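Local coordinates for ganglioside-induced differentiation-associated protein 2 (Homo sapiens, PDB 4UML) that is of incompletely defined function but carries the macro domain crystallised here, a fold that in many relatives binds ADP-ribose, at residues A71-S76 with G166-N171; V12-L17 with L67-I72. All blocks are in the same frame, centred on the assembly; numbering follows the deposited sequence.

Contact 1: A71-S76 with G166-N171; sequences AIVNTS and GFCVIN
Val73 sets CG1 anti to its backbone N (chi1 178°), and Thr75, two residues on, does the same with OG1 (chi1 -166°); opposite them Cys168 holds SG in the crowded position between its N and carbonyl carbon (chi1 63°). These groups meet where two central, parallel strands of the macro-domain sheet, 71-75 and 164-167, come to the end of their pairing. The sheet is mixed, with helices packed on both faces. Its ladder here amounts to one parallel bridge, Ile72 with Gly166. Gly166 N gives a nearly straight bond to Ala71 O at 2.8 Å, and Gly166 O takes a more bent one from Val73 N at 3.0 Å, so the glycine backbone grips both peptides flanking Ile72. A CB on Gly166 would sit tight against Ile72 CG2.

Beyond the bridge the chain 166-171 departs from the strand and the spacing slips by a residue, Thr75 matching Ile170. Val73 points toward the other segment and carries most of the apolar contact. Its CG2 lies beside the Phe167 ring, 4.0 Å from CD1, the two side chains pointing the same way and both touching Val153 of helix 139-159. Its CG1 reaches the sulfur, 4.0 Å from Cys168 SG, and more loosely touches Ile170 CG1. On the other face Cys168 packs on Val86 of helix 85-94, while Asn74 turns its amide to Ser87 and His128. Cys168 N is buried here with no partner in the model.

The backbones are tied again further along by a side chain: Thr75 OG1 donates to Ile170 O at 2.6 Å, in the plane of that carbonyl and on one of its lone pairs.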
loop_
_atom_site.group_PDB
_atom_site.type_symbol
_atom_site.label_atom_id
_atom_site.label_comp_id
_atom_site.label_asym_id
_atom_site.label_seq_id
_atom_site.Cartn_x
_atom_site.Cartn_y
_atom_site.Cartn_z
ATOM N N ALA A 71 -1.196 4.370 -9.066
ATOM C CA ALA A 71 -1.873 3.160 -8.648
ATOM C C ALA A 71 -2.271 3.225 -7.174
ATOM O O ALA A 71 -1.552 3.779 -6.324
ATOM C CB ALA A 71 -0.985 1.946 -8.874
ATOM N N ILE A 72 -3.432 2.673 -6.883
ATOM C CA ILE A 72 -3.821 2.357 -5.524
ATOM C C ILE A 72 -3.852 0.842 -5.385
ATOM O O ILE A 72 -3.962 0.096 -6.379
ATOM C CB ILE A 72 -5.140 3.020 -5.075
ATOM C CG1 ILE A 72 -6.326 2.540 -5.925
ATOM C CG2 ILE A 72 -5.029 4.525 -5.089
ATOM C CD1 ILE A 72 -7.552 2.408 -5.094
ATOM N N VAL A 73 -3.713 0.401 -4.147
ATOM C CA VAL A 73 -3.586 -0.996 -3.821
ATOM C C VAL A 73 -4.861 -1.546 -3.149
ATOM O O VAL A 73 -5.377 -0.976 -2.208
ATOM C CB VAL A 73 -2.398 -1.215 -2.890
ATOM C CG1 VAL A 73 -2.285 -2.689 -2.510
ATOM C CG2 VAL A 73 -1.095 -0.717 -3.511
ATOM N N ASN A 74 -5.359 -2.636 -3.707
ATOM C CA ASN A 74 -6.479 -3.381 -3.202
ATOM C C ASN A 74 -5.907 -4.630 -2.547
ATOM O O ASN A 74 -4.898 -5.183 -3.001
ATOM C CB ASN A 74 -7.428 -3.758 -4.331
ATOM C CG ASN A 74 -8.639 -4.568 -3.826
ATOM O OD1 ASN A 74 -9.149 -4.302 -2.765
ATOM N ND2 ASN A 74 -9.031 -5.587 -4.565
ATOM N N THR A 75 -6.470 -4.983 -1.404
ATOM C CA THR A 75 -6.089 -6.189 -0.686
ATOM C C THR A 75 -7.272 -7.148 -0.697
ATOM O O THR A 75 -8.421 -6.720 -0.467
ATOM C CB THR A 75 -5.539 -5.889 0.713
ATOM O OG1 THR A 75 -4.901 -7.056 1.226
ATOM C CG2 THR A 75 -6.610 -5.392 1.700
ATOM N N SER A 76 -7.002 -8.427 -0.983
ATOM C CA SER A 76 -8.090 -9.353 -1.328
ATOM C C SER A 76 -7.815 -10.800 -0.915
ATOM O O SER A 76 -6.946 -11.059 -0.078
ATOM C CB SER A 76 -8.363 -9.234 -2.816
ATOM O OG SER A 76 -9.644 -9.705 -3.174
ATOM N N GLY A 166 -0.502 4.583 -3.822
ATOM C CA GLY A 166 -1.310 4.629 -2.620
ATOM C C GLY A 166 -1.494 3.254 -2.022
ATOM O O GLY A 166 -2.237 2.448 -2.541
ATOM N N PHE A 167 -0.795 2.976 -0.942
ATOM C CA PHE A 167 -0.993 1.738 -0.208
ATOM C C PHE A 167 -2.186 1.800 0.719
ATOM O O PHE A 167 -2.363 2.767 1.436
ATOM C CB PHE A 167 0.218 1.380 0.658
ATOM C CG PHE A 167 1.353 0.778 -0.100
ATOM C CD1 PHE A 167 1.382 -0.589 -0.371
ATOM C CD2 PHE A 167 2.402 1.570 -0.516
ATOM C CE1 PHE A 167 2.432 -1.146 -1.066
ATOM C CE2 PHE A 167 3.449 1.013 -1.201
ATOM C CZ PHE A 167 3.460 -0.331 -1.493
ATOM N N CYS A 168 -2.980 0.736 0.706
ATOM C CA CYS A 168 -3.882 0.433 1.812
ATOM C C CYS A 168 -3.032 -0.314 2.824
ATOM O O CYS A 168 -1.874 -0.707 2.553
ATOM C CB CYS A 168 -5.066 -0.419 1.362
ATOM S SG CYS A 168 -4.586 -2.064 0.737
ATOM N N VAL A 169 -3.596 -0.525 3.998
ATOM C CA VAL A 169 -2.983 -1.429 4.945
ATOM C C VAL A 169 -3.225 -2.817 4.374
ATOM O O VAL A 169 -4.379 -3.253 4.292
ATOM C CB VAL A 169 -3.610 -1.220 6.340
ATOM C CG1 VAL A 169 -3.051 -2.237 7.331
ATOM C CG2 VAL A 169 -3.306 0.203 6.832
ATOM N N ILE A 170 -2.168 -3.492 3.883
ATOM C CA ILE A 170 -2.380 -4.731 3.134
ATOM C C ILE A 170 -2.924 -5.877 4.022
ATOM O O ILE A 170 -3.646 -6.738 3.538
ATOM C CB ILE A 170 -1.088 -5.166 2.341
ATOM C CG1 ILE A 170 -0.872 -4.156 1.189
ATOM C CG2 ILE A 170 -1.197 -6.582 1.778
ATOM C CD1 ILE A 170 0.405 -4.332 0.394
ATOM N N ASN A 171 -2.553 -5.872 5.283
ATOM C CA ASN A 171 -3.035 -6.870 6.232
ATOM C C ASN A 171 -4.454 -6.484 6.650
ATOM O O ASN A 171 -4.632 -5.504 7.346
ATOM C CB ASN A 171 -2.104 -6.939 7.454
ATOM C CG ASN A 171 -1.737 -5.563 8.017
ATOM O OD1 ASN A 171 -1.091 -4.726 7.349
ATOM N ND2 ASN A 171 -2.129 -5.323 9.263
#

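Contact 2: V12-L17 with L67-I72; sequences VDVDTL and LNCTAI
Two acceptors crowd together here: Val12 O and Asn68 OD1 lie 3.1 Å apart with no hydrogen bond between them, probably tolerated because each receives an N-H of its own. Asn68 N donates to Val12 O at 3.2 Å, nearly along the C=O axis, as part of the single backbone bridge of Val12 with Leu67. Val14 N donates to Asn68 OD1 at 2.7 Å, in the amide plane and on a lone pair. The amide's ND2 donates in turn to Asp13 OD1 at 3.1 Å. It comes from above the carboxylate, 54° out of its plane, with OD1 close to the amide plane; the two planes stand 89° apart. Asp13 OD1 also takes Asp15 N at 3.1 Å, closing an Asx turn that leads into the 3-10 segment 14-16. This N-terminal segment is thereby fastened to the loop that feeds strand 71-75 of the macro-domain sheet, and it lies against Trp60 of strand 57-61 and Val205 of strand 203-208. An alanine in place of Asn68 would probably loosen the hold of 67-72 on 12-17, since the amide bonds to Val14 N and Asp13 OD1 would go and, of the three hydrogen bonds between the two segments, the backbone one to Val12 O would remain. Next to the polar cluster, Leu67 makes most of the apolar contact through CD2, which sits 3.7 Å from Val12 CG1, the side chains running alongside, and 3.8 Å from CD1 of Leu17, which crosses obliquely. Val14 CG2 rests more loosely on Cys69 SG, 4.2 Å away.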
loop_
_atom_site.group_PDB
_atom_site.type_symbol
_atom_site.label_atom_id
_atom_site.label_comp_id
_atom_site.label_asym_id
_atom_site.label_seq_id
_atom_site.Cartn_x
_atom_site.Cartn_y
_atom_site.Cartn_z
ATOM N N VAL A 12 -9.120 12.990 -3.891
ATOM C CA VAL A 12 -8.108 13.576 -3.038
ATOM C C VAL A 12 -6.795 13.670 -3.804
ATOM O O VAL A 12 -6.264 12.664 -4.294
ATOM C CB VAL A 12 -7.935 12.739 -1.762
ATOM C CG1 VAL A 12 -6.691 13.157 -0.986
ATOM C CG2 VAL A 12 -9.192 12.845 -0.914
ATOM N N ASP A 13 -6.282 14.893 -3.935
ATOM C CA ASP A 13 -5.096 15.125 -4.717
ATOM C C ASP A 13 -3.875 14.854 -3.877
ATOM O O ASP A 13 -3.683 15.492 -2.845
ATOM C CB ASP A 13 -5.067 16.571 -5.227
ATOM C CG ASP A 13 -3.882 16.875 -6.108
ATOM O OD1 ASP A 13 -3.046 15.993 -6.480
ATOM O OD2 ASP A 13 -3.777 18.070 -6.452
ATOM N N VAL A 14 -3.029 13.940 -4.339
ATOM C CA VAL A 14 -1.840 13.556 -3.589
ATOM C C VAL A 14 -0.872 14.755 -3.384
ATOM O O VAL A 14 -0.125 14.796 -2.403
ATOM C CB VAL A 14 -1.150 12.316 -4.192
ATOM C CG1 VAL A 14 -0.674 12.568 -5.629
ATOM C CG2 VAL A 14 0.018 11.884 -3.322
ATOM N N ASP A 15 -0.931 15.738 -4.280
ATOM C CA ASP A 15 -0.109 16.962 -4.156
ATOM C C ASP A 15 -0.413 17.820 -2.960
ATOM O O ASP A 15 0.471 18.509 -2.490
ATOM C CB ASP A 15 -0.275 17.842 -5.382
ATOM C CG ASP A 15 0.437 17.301 -6.577
ATOM O OD1 ASP A 15 1.205 16.324 -6.406
ATOM O OD2 ASP A 15 0.229 17.862 -7.689
ATOM N N THR A 16 -1.659 17.829 -2.504
ATOM C CA THR A 16 -2.027 18.596 -1.329
ATOM C C THR A 16 -1.621 17.933 0.001
ATOM O O THR A 16 -1.774 18.544 1.056
ATOM C CB THR A 16 -3.543 18.862 -1.269
ATOM O OG1 THR A 16 -4.259 17.616 -1.172
ATOM C CG2 THR A 16 -3.997 19.662 -2.501
ATOM N N LEU A 17 -1.153 16.681 -0.032
ATOM C CA LEU A 17 -0.987 15.930 1.214
ATOM C C LEU A 17 0.387 16.211 1.780
ATOM O O LEU A 17 1.388 16.065 1.080
ATOM C CB LEU A 17 -1.212 14.405 0.995
ATOM C CG LEU A 17 -2.595 14.019 0.464
ATOM C CD1 LEU A 17 -2.793 12.493 0.399
ATOM C CD2 LEU A 17 -3.693 14.667 1.303
ATOM N N LEU A 67 -7.698 8.393 -3.761
ATOM C CA LEU A 67 -6.423 9.007 -4.097
ATOM C C LEU A 67 -6.145 8.999 -5.591
ATOM O O LEU A 67 -6.401 8.016 -6.265
ATOM C CB LEU A 67 -5.289 8.302 -3.344
ATOM C CG LEU A 67 -5.237 8.472 -1.829
ATOM C CD1 LEU A 67 -4.220 7.490 -1.257
ATOM C CD2 LEU A 67 -4.897 9.908 -1.452
ATOM N N ASN A 68 -5.601 10.097 -6.114
ATOM C CA ASN A 68 -5.172 10.152 -7.513
ATOM C C ASN A 68 -3.706 9.721 -7.719
ATOM O O ASN A 68 -3.051 10.196 -8.620
ATOM C CB ASN A 68 -5.418 11.554 -8.095
ATOM C CG ASN A 68 -4.497 12.593 -7.495
ATOM O OD1 ASN A 68 -3.957 12.389 -6.402
ATOM N ND2 ASN A 68 -4.284 13.703 -8.210
ATOM N N CYS A 69 -3.200 8.803 -6.909
ATOM C CA CYS A 69 -1.924 8.173 -7.182
ATOM C C CYS A 69 -1.987 7.423 -8.511
ATOM O O CYS A 69 -3.084 7.056 -8.975
ATOM C CB CYS A 69 -1.571 7.214 -6.038
ATOM S SG CYS A 69 -1.333 8.029 -4.438
ATOM N N THR A 70 -0.827 7.133 -9.098
ATOM C CA THR A 70 -0.761 6.384 -10.356
ATOM C C THR A 70 -1.486 5.043 -10.183
ATOM O O THR A 70 -2.276 4.636 -11.063
ATOM C CB THR A 70 0.692 6.147 -10.821
ATOM O OG1 THR A 70 1.415 7.388 -10.712
ATOM C CG2 THR A 70 0.727 5.619 -12.288
ATOM N N ALA A 71 -1.196 4.370 -9.066
ATOM C CA ALA A 71 -1.873 3.160 -8.648
ATOM C C ALA A 71 -2.271 3.225 -7.174
ATOM O O ALA A 71 -1.552 3.779 -6.324
ATOM C CB ALA A 71 -0.985 1.946 -8.874
ATOM N N ILE A 72 -3.432 2.673 -6.883
ATOM C CA ILE A 72 -3.821 2.357 -5.524
ATOM C C ILE A 72 -3.852 0.842 -5.385
ATOM O O ILE A 72 -3.962 0.096 -6.379
ATOM C CB ILE A 72 -5.140 3.020 -5.075
ATOM C CG1 ILE A 72 -6.326 2.540 -5.925
ATOM C CG2 ILE A 72 -5.029 4.525 -5.089
ATOM C CD1 ILE A 72 -7.552 2.408 -5.094
#

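Along the chain the order is 12-17, then 67-76, then 166-171, and the middle piece serves both contacts: 67-72 receives the N-terminal segment, the two contacts share Ala71 and Ile72, and strand 71-75 pairs with 164-167. The contact centres are about 13 Å apart. Contact 1 lies about 4 Å from the centre of the chain, contact 2 about 13 Å from it, over the end of the sheet where strand 71-75 begins. They touch where Cys69 SG packs on Gly166 N, 3.6 Å away. The N-terminal residues are thus joined to the central strands of the macro domain partly through the piece 67-76, which takes part in both contacts.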